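PDB 3BDK: mannonate dehydratase from Streptococcus suis, which probably catalyses the dehydration of D-mannonate to 2-dehydro-3-deoxy-D-gluconate, with ferrous iron or manganese as cofactor. Local coordinates for residues 86-91 with 121-126; 261-266 with 288-293. One frame throughout, in Å; residues are numbered along the deposited sequence.

Contact 1: residues 86-91 with 121-126; sequences IPVHED and VCYNFM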
ATOM      1  N   ILE A  86     -18.697  20.137   6.667  1.00 51.21           N
ATOM      2  CA  ILE A  86     -19.831  21.042   6.629  1.00 50.66           C
ATOM      3  C   ILE A  86     -19.285  22.352   6.018  1.00 50.17           C
ATOM      4  O   ILE A  86     -18.507  23.066   6.656  1.00 49.93           O
ATOM      5  CB  ILE A  86     -20.411  21.313   8.029  1.00 51.03           C
ATOM      6  CG1 ILE A  86     -20.567  20.011   8.825  1.00 50.76           C
ATOM      7  CG2 ILE A  86     -21.740  22.052   7.909  1.00 51.20           C
ATOM      8  CD1 ILE A  86     -20.938  20.223  10.291  1.00 50.04           C
ATOM      9  N   PRO A  87     -19.651  22.634   4.759  1.00 49.67           N
ATOM     10  CA  PRO A  87     -19.210  23.830   4.030  1.00 49.29           C
ATOM     11  C   PRO A  87     -19.785  25.169   4.509  1.00 48.99           C
ATOM     12  O   PRO A  87     -20.986  25.416   4.398  1.00 49.04           O
ATOM     13  CB  PRO A  87     -19.658  23.552   2.585  1.00 49.36           C
ATOM     14  CG  PRO A  87     -20.820  22.611   2.723  1.00 49.62           C
ATOM     15  CD  PRO A  87     -20.502  21.758   3.928  1.00 49.89           C
ATOM     16  N   VAL A  88     -18.905  26.024   5.018  1.00 48.59           N
ATOM     17  CA  VAL A  88     -19.196  27.429   5.277  1.00 48.07           C
ATOM     18  C   VAL A  88     -19.691  28.147   4.008  1.00 48.12           C
ATOM     19  O   VAL A  88     -19.070  28.016   2.942  1.00 48.34           O
ATOM     20  CB  VAL A  88     -17.935  28.103   5.783  1.00 47.87           C
ATOM     21  CG1 VAL A  88     -18.240  29.479   6.218  1.00 48.13           C
ATOM     22  CG2 VAL A  88     -17.352  27.306   6.938  1.00 47.16           C
ATOM     23  N   HIS A  89     -20.816  28.869   4.126  1.00 47.84           N
ATOM     24  CA  HIS A  89     -21.452  29.595   3.007  1.00 47.34           C
ATOM     25  C   HIS A  89     -20.582  30.782   2.563  1.00 47.32           C
ATOM     26  O   HIS A  89     -19.880  31.388   3.380  1.00 46.97           O
ATOM     27  CB  HIS A  89     -22.878  30.089   3.407  1.00 47.39           C
ATOM     28  CG  HIS A  89     -23.728  30.532   2.244  1.00 46.90           C
ATOM     29  ND1 HIS A  89     -23.587  31.762   1.634  1.00 47.37           N
ATOM     30  CD2 HIS A  89     -24.719  29.896   1.568  1.00 46.33           C
ATOM     31  CE1 HIS A  89     -24.442  31.860   0.628  1.00 47.08           C
ATOM     32  NE2 HIS A  89     -25.141  30.739   0.566  1.00 46.13           N
ATOM     33  N   GLU A  90     -20.635  31.129   1.276  1.00 47.42           N
ATOM     34  CA  GLU A  90     -19.887  32.291   0.774  1.00 47.67           C
ATOM     35  C   GLU A  90     -20.208  33.544   1.568  1.00 47.54           C
ATOM     36  O   GLU A  90     -19.312  34.333   1.873  1.00 48.12           O
ATOM     37  CB  GLU A  90     -20.127  32.551  -0.715  1.00 47.40           C
ATOM     38  CG  GLU A  90     -19.385  31.599  -1.650  1.00 49.46           C
ATOM     39  CD  GLU A  90     -17.855  31.667  -1.544  1.00 50.70           C
ATOM     40  OE1 GLU A  90     -17.299  32.776  -1.390  1.00 50.82           O
ATOM     41  OE2 GLU A  90     -17.215  30.594  -1.627  1.00 51.62           O
ATOM     42  N   ASP A  91     -21.479  33.718   1.908  1.00 47.15           N
ATOM     43  CA  ASP A  91     -21.923  34.875   2.676  1.00 46.79           C
ATOM     44  C   ASP A  91     -21.250  34.960   4.038  1.00 46.29           C
ATOM     45  O   ASP A  91     -21.030  36.057   4.542  1.00 46.19           O
ATOM     46  CB  ASP A  91     -23.444  34.870   2.842  1.00 46.93           C
ATOM     47  CG  ASP A  91     -24.178  35.150   1.540  1.00 46.89           C
ATOM     48  OD1 ASP A  91     -23.644  35.917   0.706  1.00 45.62           O
ATOM     49  OD2 ASP A  91     -25.298  34.610   1.367  1.00 46.34           O
ATOM     50  N   VAL A 121     -14.955  17.515  12.720  1.00 50.32           N
ATOM     51  CA  VAL A 121     -15.520  18.154  11.524  1.00 49.79           C
ATOM     52  C   VAL A 121     -14.466  18.997  10.786  1.00 49.50           C
ATOM     53  O   VAL A 121     -14.009  20.022  11.301  1.00 49.76           O
ATOM     54  CB  VAL A 121     -16.760  19.032  11.863  1.00 49.67           C
ATOM     55  CG1 VAL A 121     -17.271  19.734  10.626  1.00 49.24           C
ATOM     56  CG2 VAL A 121     -17.868  18.193  12.464  1.00 49.38           C
ATOM     57  N   CYS A 122     -14.073  18.531   9.599  1.00 48.90           N
ATOM     58  CA  CYS A 122     -13.240  19.289   8.666  1.00 47.62           C
ATOM     59  C   CYS A 122     -14.127  20.285   7.890  1.00 46.21           C
ATOM     60  O   CYS A 122     -15.343  20.094   7.796  1.00 45.60           O
ATOM     61  CB  CYS A 122     -12.478  18.327   7.721  1.00 47.92           C
ATOM     62  SG  CYS A 122     -11.435  19.098   6.356  1.00 50.05           S
ATOM     63  N   TYR A 123     -13.509  21.349   7.366  1.00 44.44           N
ATOM     64  CA  TYR A 123     -14.193  22.435   6.630  1.00 42.54           C
ATOM     65  C   TYR A 123     -13.107  23.424   6.192  1.00 41.89           C
ATOM     66  O   TYR A 123     -12.035  23.458   6.803  1.00 41.92           O
ATOM     67  CB  TYR A 123     -15.191  23.172   7.539  1.00 41.62           C
ATOM     68  CG  TYR A 123     -14.475  23.937   8.614  1.00 39.91           C
ATOM     69  CD1 TYR A 123     -14.296  25.324   8.521  1.00 37.41           C
ATOM     70  CD2 TYR A 123     -13.905  23.268   9.689  1.00 38.46           C
ATOM     71  CE1 TYR A 123     -13.583  26.012   9.491  1.00 36.21           C
ATOM     72  CE2 TYR A 123     -13.198  23.953  10.667  1.00 38.39           C
ATOM     73  CZ  TYR A 123     -13.040  25.321  10.560  1.00 37.36           C
ATOM     74  OH  TYR A 123     -12.341  25.971  11.545  1.00 38.79           O
ATOM     75  N   ASN A 124     -13.381  24.247   5.179  1.00 41.10           N
ATOM     76  CA  ASN A 124     -12.412  25.273   4.730  1.00 40.25           C
ATOM     77  C   ASN A 124     -12.889  26.716   4.866  1.00 40.00           C
ATOM     78  O   ASN A 124     -14.045  26.961   5.192  1.00 40.01           O
ATOM     79  CB  ASN A 124     -11.967  25.022   3.285  1.00 39.88           C
ATOM     80  CG  ASN A 124     -12.913  25.611   2.269  1.00 39.19           C
ATOM     81  OD1 ASN A 124     -13.225  26.796   2.305  1.00 39.73           O
ATOM     82  ND2 ASN A 124     -13.367  24.785   1.338  1.00 38.26           N
ATOM     83  N   PHE A 125     -11.985  27.660   4.602  1.00 39.90           N
ATOM     84  CA  PHE A 125     -12.317  29.084   4.548  1.00 39.38           C
ATOM     85  C   PHE A 125     -11.639  29.719   3.332  1.00 39.23           C
ATOM     86  O   PHE A 125     -10.781  30.599   3.449  1.00 38.83           O
ATOM     87  CB  PHE A 125     -11.929  29.793   5.847  1.00 39.56           C
ATOM     88  CG  PHE A 125     -12.905  30.857   6.267  1.00 39.92           C
ATOM     89  CD1 PHE A 125     -14.001  30.537   7.066  1.00 39.77           C
ATOM     90  CD2 PHE A 125     -12.740  32.181   5.851  1.00 40.21           C
ATOM     91  CE1 PHE A 125     -14.911  31.523   7.456  1.00 39.49           C
ATOM     92  CE2 PHE A 125     -13.641  33.173   6.241  1.00 39.27           C
ATOM     93  CZ  PHE A 125     -14.726  32.843   7.044  1.00 39.74           C
ATOM     94  N   MET A 126     -12.057  29.255   2.161  1.00 39.02           N
ATOM     95  CA  MET A 126     -11.400  29.557   0.925  1.00 39.37           C
ATOM     96  C   MET A 126     -12.392  30.209  -0.013  1.00 38.70           C
ATOM     97  O   MET A 126     -13.327  29.569  -0.496  1.00 39.34           O
ATOM     98  CB  MET A 126     -10.858  28.272   0.310  1.00 39.04           C
ATOM     99  CG  MET A 126      -9.578  28.443  -0.503  1.00 40.08           C
ATOM    100  SD  MET A 126      -9.079  26.942  -1.387  1.00 41.94           S
ATOM    101  CE  MET A 126      -9.402  25.688  -0.133  1.00 43.83           C
TER
HETATM  102  O   HOH W   1     -16.398  25.966   2.984  1.00 33.83           O

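Contact 2: residues 261-266 with 288-293; sequences YASDPK and RNVTAG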
ATOM      1  N   TYR A 261      -0.166  22.050   1.959  1.00 26.34           N
ATOM      2  CA  TYR A 261       0.928  22.878   2.423  1.00 26.60           C
ATOM      3  C   TYR A 261       2.230  22.718   1.639  1.00 27.07           C
ATOM      4  O   TYR A 261       2.922  23.710   1.420  1.00 27.51           O
ATOM      5  CB  TYR A 261       1.183  22.668   3.907  1.00 26.66           C
ATOM      6  CG  TYR A 261       0.155  23.318   4.801  1.00 27.41           C
ATOM      7  CD1 TYR A 261      -0.506  22.584   5.786  1.00 27.60           C
ATOM      8  CD2 TYR A 261      -0.141  24.670   4.681  1.00 27.39           C
ATOM      9  CE1 TYR A 261      -1.439  23.183   6.614  1.00 27.92           C
ATOM     10  CE2 TYR A 261      -1.074  25.270   5.492  1.00 28.18           C
ATOM     11  CZ  TYR A 261      -1.727  24.527   6.455  1.00 28.55           C
ATOM     12  OH  TYR A 261      -2.675  25.138   7.258  1.00 29.00           O
ATOM     13  N   ALA A 262       2.587  21.505   1.215  1.00 26.99           N
ATOM     14  CA  ALA A 262       3.891  21.342   0.526  1.00 27.20           C
ATOM     15  C   ALA A 262       3.873  21.790  -0.921  1.00 26.43           C
ATOM     16  O   ALA A 262       4.907  21.843  -1.575  1.00 25.47           O
ATOM     17  CB  ALA A 262       4.404  19.911   0.614  1.00 27.54           C
ATOM     18  N   SER A 263       2.684  22.101  -1.409  1.00 27.23           N
ATOM     19  CA  SER A 263       2.487  22.591  -2.782  1.00 27.90           C
ATOM     20  C   SER A 263       3.161  23.923  -2.951  1.00 28.26           C
ATOM     21  O   SER A 263       3.531  24.281  -4.045  1.00 28.43           O
ATOM     22  CB  SER A 263       1.002  22.687  -3.100  1.00 27.86           C
ATOM     23  OG  SER A 263       0.438  21.388  -2.983  1.00 27.69           O
ATOM     24  N   ASP A 264       3.342  24.634  -1.842  1.00 29.19           N
ATOM     25  CA  ASP A 264       4.229  25.775  -1.814  1.00 30.14           C
ATOM     26  C   ASP A 264       5.599  25.438  -1.194  1.00 30.37           C
ATOM     27  O   ASP A 264       5.712  25.310   0.019  1.00 30.41           O
ATOM     28  CB  ASP A 264       3.593  26.943  -1.051  1.00 30.30           C
ATOM     29  CG  ASP A 264       4.308  28.264  -1.313  1.00 30.49           C
ATOM     30  OD1 ASP A 264       5.552  28.316  -1.211  1.00 27.96           O
ATOM     31  OD2 ASP A 264       3.618  29.252  -1.645  1.00 33.55           O
ATOM     32  N   PRO A 265       6.654  25.363  -2.021  1.00 30.72           N
ATOM     33  CA  PRO A 265       8.051  25.121  -1.584  1.00 31.26           C
ATOM     34  C   PRO A 265       8.527  25.941  -0.366  1.00 31.81           C
ATOM     35  O   PRO A 265       9.454  25.543   0.326  1.00 31.64           O
ATOM     36  CB  PRO A 265       8.865  25.557  -2.801  1.00 31.11           C
ATOM     37  CG  PRO A 265       7.954  25.260  -3.974  1.00 31.03           C
ATOM     38  CD  PRO A 265       6.552  25.544  -3.479  1.00 30.63           C
ATOM     39  N   LYS A 266       7.924  27.095  -0.121  1.00 32.54           N
ATOM     40  CA  LYS A 266       8.399  27.947   0.940  1.00 33.18           C
ATOM     41  C   LYS A 266       8.023  27.307   2.263  1.00 33.51           C
ATOM     42  O   LYS A 266       8.596  27.654   3.303  1.00 34.36           O
ATOM     43  CB  LYS A 266       7.786  29.348   0.856  1.00 33.86           C
ATOM     44  CG  LYS A 266       6.314  29.434   1.371  1.00 35.56           C
ATOM     45  CD  LYS A 266       6.031  30.691   2.239  1.00 36.87           C
ATOM     46  CE  LYS A 266       4.512  30.903   2.448  1.00 36.10           C
ATOM     47  NZ  LYS A 266       3.857  30.009   3.462  1.00 31.88           N
ATOM     48  N   ARG A 288      -1.369  13.342   1.747  1.00 32.24           N
ATOM     49  CA  ARG A 288      -1.174  13.240   0.305  1.00 31.72           C
ATOM     50  C   ARG A 288       0.179  13.807  -0.109  1.00 30.80           C
ATOM     51  O   ARG A 288       0.737  14.669   0.572  1.00 30.65           O
ATOM     52  CB  ARG A 288      -2.298  13.963  -0.439  1.00 32.03           C
ATOM     53  CG  ARG A 288      -1.911  14.445  -1.827  1.00 35.27           C
ATOM     54  CD  ARG A 288      -3.091  15.094  -2.535  1.00 37.38           C
ATOM     55  NE  ARG A 288      -3.745  16.097  -1.700  1.00 39.15           N
ATOM     56  CZ  ARG A 288      -3.618  17.409  -1.870  1.00 42.43           C
ATOM     57  NH1 ARG A 288      -2.859  17.882  -2.849  1.00 43.40           N
ATOM     58  NH2 ARG A 288      -4.251  18.248  -1.062  1.00 44.61           N
ATOM     59  N   ASN A 289       0.702  13.318  -1.229  1.00 30.01           N
ATOM     60  CA  ASN A 289       2.048  13.672  -1.665  1.00 29.29           C
ATOM     61  C   ASN A 289       2.041  14.496  -2.947  1.00 29.27           C
ATOM     62  O   ASN A 289       1.300  14.199  -3.884  1.00 29.86           O
ATOM     63  CB  ASN A 289       2.898  12.413  -1.853  1.00 28.36           C
ATOM     64  CG  ASN A 289       4.381  12.683  -1.697  1.00 27.55           C
ATOM     65  OD1 ASN A 289       4.796  13.817  -1.462  1.00 27.36           O
ATOM     66  ND2 ASN A 289       5.189  11.637  -1.826  1.00 23.05           N
ATOM     67  N   VAL A 290       2.871  15.534  -2.982  1.00 29.04           N
ATOM     68  CA  VAL A 290       3.015  16.360  -4.175  1.00 28.41           C
ATOM     69  C   VAL A 290       4.485  16.625  -4.487  1.00 28.33           C
ATOM     70  O   VAL A 290       5.348  16.484  -3.621  1.00 27.56           O
ATOM     71  CB  VAL A 290       2.283  17.705  -4.020  1.00 28.48           C
ATOM     72  CG1 VAL A 290       0.819  17.475  -3.673  1.00 27.59           C
ATOM     73  CG2 VAL A 290       2.960  18.561  -2.962  1.00 27.48           C
ATOM     74  N   THR A 291       4.760  17.010  -5.729  1.00 28.42           N
ATOM     75  CA  THR A 291       6.043  17.609  -6.078  1.00 28.27           C
ATOM     76  C   THR A 291       5.765  19.041  -6.555  1.00 29.26           C
ATOM     77  O   THR A 291       4.702  19.311  -7.100  1.00 29.51           O
ATOM     78  CB  THR A 291       6.790  16.786  -7.119  1.00 27.61           C
ATOM     79  OG1 THR A 291       8.071  17.375  -7.363  1.00 25.67           O
ATOM     80  CG2 THR A 291       6.010  16.703  -8.401  1.00 27.47           C
ATOM     81  N   ALA A 292       6.683  19.971  -6.319  1.00 30.00           N
ATOM     82  CA  ALA A 292       6.311  21.385  -6.409  1.00 30.83           C
ATOM     83  C   ALA A 292       7.468  22.255  -6.843  1.00 31.84           C
ATOM     84  O   ALA A 292       8.615  21.893  -6.664  1.00 32.40           O
ATOM     85  CB  ALA A 292       5.739  21.876  -5.085  1.00 29.70           C
ATOM     86  N   GLY A 293       7.156  23.397  -7.447  1.00 32.88           N
ATOM     87  CA  GLY A 293       8.167  24.399  -7.750  1.00 33.39           C
ATOM     88  C   GLY A 293       7.583  25.805  -7.830  1.00 34.40           C
ATOM     89  O   GLY A 293       6.424  26.068  -7.426  1.00 33.96           O
TER

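Contact 1: residues 86-91 with 121-126
Val88 meets two aromatic rings, Tyr123 and Phe125, one with each methyl. Its CG2 comes at a slant to the Tyr123 ring, 4.0 Å from CD1. Its CG1 also meets the Phe125 ring obliquely, 4.1 Å from CE1. CG1 is anti to the backbone N of Val88 (chi1 -173°), and this splits the two methyls between the rings. The backbone O of Val121 lies in plane at an edge of the Tyr123 ring. Helix 191-210 adds Phe201 against Val88, and Leu194 and Leu198 against Phe125.

Further back, Ile86 CD1 rests on Val121 CG1 at 3.7 Å. Ile86 O is 3.4 Å from Tyr123 CB and accepts a hydrogen bond from Tyr106 OH of helix 99-114. Strands 79-84 and 120-123 are parallel neighbours in the TIM barrel, and both segments run on past the C-terminal ends of these strands. No direct hydrogen bond joins the segments, although a water lies within weak hydrogen-bonding reach of Val88 O and Asn124 OD1; it may not serve both at once.

Some polar groups shape their own segment; others reach outside it. His89 N-caps the short helix 90-93: its ND1 accepts from Asp91 N at 2.9 Å, close to the ring plane. Asn124 OD1 takes Met126 N at 2.7 Å in an Asx turn, with the donor tilted 34° from the carbonyl plane. Asn124 ND2 is hydrogen-bonded to OD2 of Asp130, which belongs to the D-mannose pocket. Glu90 bends back at chi2 (-62°), bringing its carboxylate nearer to 121-126, and OE1 is hydrogen-bonded to Tyr185 OH.

Contact 2: residues 261-266 with 288-293
Pro265, which packs on Ala292 and Gly293, sits in an Asx turn closed by Lys266 N to Asp264 OD1 at 2.9 Å. The oxygen uses its anti lone pair, away from OD2. Within this turn the proline ring reaches across, with CG 3.9 Å from Gly293 O and CD 4.1 Å from Ala292 CB.

The Ala292 methyl faces two successive backbone carbonyls. It lies 3.4 Å from Ser263 O and 3.6 Å from Ala262 O. Two residues earlier, Val290 packs on the same part of 261-266. With CG1 anti to its carbonyl carbon (chi1 -55°), Val290 turns CG2 to Ala262 CB, at 4.1 Å. The same methyl lies 3.8 Å from Ser263 OG, whose polar partner is Gly259 O, one turn back in the helix.

No hydrogen bond crosses between the segments. The strand is held from elsewhere: Asp308 accepts from Ala292 N and also bonds Thr291 OG1. Phe297 of strand 296-299 touches both Ser263 and Ala292.

Strand 290-293 pairs with 296-299 as an antiparallel hairpin. The contact lays this hairpin against the short helix that follows barrel strand 252-257, an elaboration of a xylose isomerase-like TIM barrel.

Contact 1 and contact 2 do not touch. Their centres are 23 Å apart and their nearest atoms about 9 Å. Both involve segments that follow barrel strands. Contact 1 borders the site of manganese and D-mannose, and contact 2 stands further off. In contact 1 the Asn124 side chain is about 4 Å from the sugar, and that of Cys122 about 7 Å from the metal. In contact 2, the Ser263 side chain is about 9 Å from the sugar and that of Val290 about 10 Å from the metal. Tyr123 shares a backbone hydrogen bond with the metal ligand His219. Residues 288-293 begin just after another ligand, His286, and Arg288 touches Asp330, the third.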